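Rhamnosidase B (Bacillus sp., PDB 2OKX) hydrolyses the glycosidic bonds of terminal alpha-L-rhamnose residues in rhamnose-containing glycosides, as a glycoside hydrolase of family 78. Local coordinates at residues A[26-32]-A[86-92]. Residues are numbered along the deposited sequence.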
ATOM      1  N   PHE A  26      10.683 -25.285   5.650  1.00 30.02           N
ATOM      2  CA  PHE A  26      12.000 -25.697   6.117  1.00 30.45           C
ATOM      3  C   PHE A  26      11.880 -26.193   7.554  1.00 32.58           C
ATOM      4  O   PHE A  26      11.115 -25.641   8.347  1.00 32.03           O
ATOM      5  CB  PHE A  26      13.002 -24.538   6.064  1.00 29.27           C
ATOM      6  CG  PHE A  26      13.330 -24.077   4.671  1.00 30.39           C
ATOM      7  CD1 PHE A  26      12.538 -23.129   4.030  1.00 29.04           C
ATOM      8  CD2 PHE A  26      14.428 -24.603   3.996  1.00 28.65           C
ATOM      9  CE1 PHE A  26      12.834 -22.710   2.736  1.00 29.08           C
ATOM     10  CE2 PHE A  26      14.735 -24.193   2.702  1.00 28.50           C
ATOM     11  CZ  PHE A  26      13.936 -23.245   2.070  1.00 29.12           C
ATOM     12  N   ARG A  27      12.628 -27.243   7.879  1.00 32.14           N
ATOM     13  CA  ARG A  27      12.624 -27.813   9.220  1.00 33.55           C
ATOM     14  C   ARG A  27      14.045 -28.099   9.680  1.00 35.48           C
ATOM     15  O   ARG A  27      14.861 -28.639   8.931  1.00 35.06           O
ATOM     16  CB  ARG A  27      11.807 -29.109   9.266  1.00 32.87           C
ATOM     17  CG  ARG A  27      10.293 -28.912   9.252  1.00 32.88           C
ATOM     18  CD  ARG A  27       9.571 -30.249   9.184  1.00 31.37           C
ATOM     19  NE  ARG A  27       9.920 -31.116  10.306  1.00 32.94           N
ATOM     20  CZ  ARG A  27       9.370 -31.044  11.513  1.00 34.60           C
ATOM     21  NH1 ARG A  27       8.430 -30.142  11.768  1.00 33.04           N
ATOM     22  NH2 ARG A  27       9.768 -31.871  12.473  1.00 33.95           N
ATOM     23  N   GLY A  28      14.333 -27.722  10.919  1.00 36.64           N
ATOM     24  CA  GLY A  28      15.646 -27.946  11.486  1.00 38.30           C
ATOM     25  C   GLY A  28      15.484 -28.277  12.955  1.00 39.90           C
ATOM     26  O   GLY A  28      14.674 -27.660  13.647  1.00 39.05           O
ATOM     27  N   SER A  29      16.238 -29.258  13.435  1.00 41.00           N
ATOM     28  CA  SER A  29      16.155 -29.649  14.831  1.00 42.25           C
ATOM     29  C   SER A  29      17.522 -29.603  15.483  1.00 42.75           C
ATOM     30  O   SER A  29      18.549 -29.594  14.805  1.00 42.28           O
ATOM     31  CB  SER A  29      15.576 -31.059  14.959  1.00 43.46           C
ATOM     32  OG  SER A  29      14.242 -31.108  14.482  1.00 47.93           O
ATOM     33  N   PHE A  30      17.525 -29.565  16.808  1.00 43.70           N
ATOM     34  CA  PHE A  30      18.759 -29.532  17.573  1.00 46.06           C
ATOM     35  C   PHE A  30      18.453 -29.851  19.029  1.00 47.56           C
ATOM     36  O   PHE A  30      17.322 -29.686  19.488  1.00 47.87           O
ATOM     37  CB  PHE A  30      19.421 -28.153  17.484  1.00 45.66           C
ATOM     38  CG  PHE A  30      18.643 -27.059  18.163  1.00 45.42           C
ATOM     39  CD1 PHE A  30      17.504 -26.523  17.572  1.00 45.15           C
ATOM     40  CD2 PHE A  30      19.049 -26.570  19.401  1.00 45.79           C
ATOM     41  CE1 PHE A  30      16.779 -25.516  18.202  1.00 44.58           C
ATOM     42  CE2 PHE A  30      18.330 -25.562  20.041  1.00 45.55           C
ATOM     43  CZ  PHE A  30      17.192 -25.035  19.439  1.00 45.05           C
ATOM     44  N   ASP A  31      19.464 -30.317  19.747  1.00 49.33           N
ATOM     45  CA  ASP A  31      19.304 -30.644  21.153  1.00 51.10           C
ATOM     46  C   ASP A  31      19.745 -29.433  21.963  1.00 50.47           C
ATOM     47  O   ASP A  31      20.898 -29.011  21.884  1.00 50.96           O
ATOM     48  CB  ASP A  31      20.156 -31.863  21.505  1.00 53.59           C
ATOM     49  CG  ASP A  31      19.764 -33.094  20.708  1.00 56.49           C
ATOM     50  OD1 ASP A  31      20.437 -34.137  20.845  1.00 58.84           O
ATOM     51  OD2 ASP A  31      18.777 -33.022  19.947  1.00 59.27           O
ATOM     52  N   ALA A  32      18.818 -28.864  22.726  1.00 49.96           N
ATOM     53  CA  ALA A  32      19.117 -27.697  23.544  1.00 49.89           C
ATOM     54  C   ALA A  32      19.723 -28.120  24.877  1.00 51.22           C
ATOM     55  O   ALA A  32      19.296 -29.104  25.483  1.00 51.64           O
ATOM     56  CB  ALA A  32      17.854 -26.885  23.778  1.00 49.30           C
ATOM     57  N   VAL A  86      16.253 -31.018  25.868  1.00 39.37           N
ATOM     58  CA  VAL A  86      15.647 -31.941  24.914  1.00 39.06           C
ATOM     59  C   VAL A  86      15.706 -31.441  23.472  1.00 38.87           C
ATOM     60  O   VAL A  86      16.189 -30.341  23.198  1.00 35.99           O
ATOM     61  CB  VAL A  86      14.172 -32.227  25.274  1.00 39.55           C
ATOM     62  CG1 VAL A  86      14.092 -32.901  26.636  1.00 40.80           C
ATOM     63  CG2 VAL A  86      13.379 -30.936  25.272  1.00 39.84           C
ATOM     64  N   ARG A  87      15.216 -32.270  22.556  1.00 39.28           N
ATOM     65  CA  ARG A  87      15.198 -31.937  21.137  1.00 41.79           C
ATOM     66  C   ARG A  87      14.195 -30.828  20.844  1.00 41.14           C
ATOM     67  O   ARG A  87      13.046 -30.883  21.283  1.00 40.30           O
ATOM     68  CB  ARG A  87      14.857 -33.181  20.311  1.00 44.04           C
ATOM     69  CG  ARG A  87      14.527 -32.904  18.851  1.00 48.00           C
ATOM     70  CD  ARG A  87      14.379 -34.205  18.076  1.00 51.61           C
ATOM     71  NE  ARG A  87      13.724 -34.015  16.785  1.00 55.56           N
ATOM     72  CZ  ARG A  87      12.437 -33.713  16.637  1.00 58.09           C
ATOM     73  NH1 ARG A  87      11.924 -33.555  15.423  1.00 59.62           N
ATOM     74  NH2 ARG A  87      11.659 -33.574  17.703  1.00 60.00           N
ATOM     75  N   ASN A  88      14.652 -29.824  20.105  1.00 40.84           N
ATOM     76  CA  ASN A  88      13.833 -28.678  19.727  1.00 40.35           C
ATOM     77  C   ASN A  88      13.710 -28.635  18.211  1.00 40.28           C
ATOM     78  O   ASN A  88      14.612 -29.077  17.499  1.00 38.60           O
ATOM     79  CB  ASN A  88      14.482 -27.386  20.226  1.00 40.05           C
ATOM     80  CG  ASN A  88      14.317 -27.189  21.720  1.00 42.90           C
ATOM     81  OD1 ASN A  88      13.356 -26.568  22.171  1.00 42.01           O
ATOM     82  ND2 ASN A  88      15.249 -27.729  22.496  1.00 42.43           N
ATOM     83  N   THR A  89      12.598 -28.099  17.721  1.00 39.14           N
ATOM     84  CA  THR A  89      12.372 -28.014  16.285  1.00 38.79           C
ATOM     85  C   THR A  89      12.089 -26.598  15.795  1.00 37.87           C
ATOM     86  O   THR A  89      11.248 -25.888  16.351  1.00 37.62           O
ATOM     87  CB  THR A  89      11.196 -28.905  15.863  1.00 40.77           C
ATOM     88  OG1 THR A  89      11.466 -30.261  16.243  1.00 42.60           O
ATOM     89  CG2 THR A  89      10.985 -28.832  14.353  1.00 41.75           C
ATOM     90  N   ILE A  90      12.805 -26.195  14.749  1.00 35.53           N
ATOM     91  CA  ILE A  90      12.621 -24.887  14.138  1.00 32.86           C
ATOM     92  C   ILE A  90      11.981 -25.144  12.784  1.00 32.33           C
ATOM     93  O   ILE A  90      12.484 -25.952  11.999  1.00 32.32           O
ATOM     94  CB  ILE A  90      13.958 -24.155  13.910  1.00 32.51           C
ATOM     95  CG1 ILE A  90      14.724 -24.027  15.229  1.00 33.35           C
ATOM     96  CG2 ILE A  90      13.696 -22.779  13.316  1.00 31.28           C
ATOM     97  CD1 ILE A  90      13.986 -23.243  16.302  1.00 35.65           C
ATOM     98  N   ALA A  91      10.866 -24.474  12.518  1.00 30.51           N
ATOM     99  CA  ALA A  91      10.159 -24.636  11.253  1.00 28.29           C
ATOM    100  C   ALA A  91       9.923 -23.267  10.642  1.00 29.76           C
ATOM    101  O   ALA A  91       9.571 -22.315  11.341  1.00 29.58           O
ATOM    102  CB  ALA A  91       8.836 -25.343  11.479  1.00 28.13           C
ATOM    103  N   VAL A  92      10.116 -23.164   9.333  1.00 29.25           N
ATOM    104  CA  VAL A  92       9.931 -21.890   8.662  1.00 27.32           C
ATOM    105  C   VAL A  92       9.207 -22.029   7.337  1.00 27.42           C
ATOM    106  O   VAL A  92       9.435 -22.979   6.584  1.00 27.51           O
ATOM    107  CB  VAL A  92      11.283 -21.201   8.372  1.00 26.49           C
ATOM    108  CG1 VAL A  92      11.040 -19.817   7.778  1.00 25.89           C
ATOM    109  CG2 VAL A  92      12.123 -21.115   9.639  1.00 25.31           C
TER
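The F30 ring lies over the CB of N88: that carbon sits 4.0 Å from the ring centroid and 28° off the ring normal, a CH-pi contact. At the ring edge, F30 CE1 approaches I90 CG1 to 3.9 Å. The backbone beneath is a regular antiparallel ladder, its strand axes 4.5 Å apart at 156°. Three hydrogen-bonded pairs, F26 with V92, G28 with I90 and F30 with N88, give two bonds each, the shortest from I90 N to G28 O (2.6 Å, 173° at the hydrogen). Between them stand the non-hydrogen-bonded pairs R27–A91, S29–T89 and D31–R87, where CA-H...O contacts such as S29 CA to N88 O (3.1 Å) add to the ladder. Beyond D31, A32 N still reaches V86 O at 3.1 Å.

Strict alternation sorts the side chains. F26, F30, N88, I90 and V92 share one face. R27, S29, D31, R87, T89 and A91 take the other, more polar one, where S29 OG and T89 OG1 form a weak hydrogen bond at 3.4 Å. There R27 NH2 comes within 4.0 Å of R87 NH1; R27 forms a salt bridge with D170 and hydrogen-bonds the W163 carbonyl, while R87 hydrogen-bonds the P166 carbonyl.

The pair forms the middle of an antiparallel sheet in the alpha-L-rhamnosidase N-terminal domain, strand 22-31 flanked by 130-133 and strand 87-96 by 49-54. N55 and R83 hold the N88 amide oxygen, while F26 and V92 pack on L111, F30 and I90 on I115, and F30 also on L122. Strands 110-117 and 120-124 belong to a second sheet, packed face to face as a beta-sandwich, consistent with the galactose-binding-like family assignment.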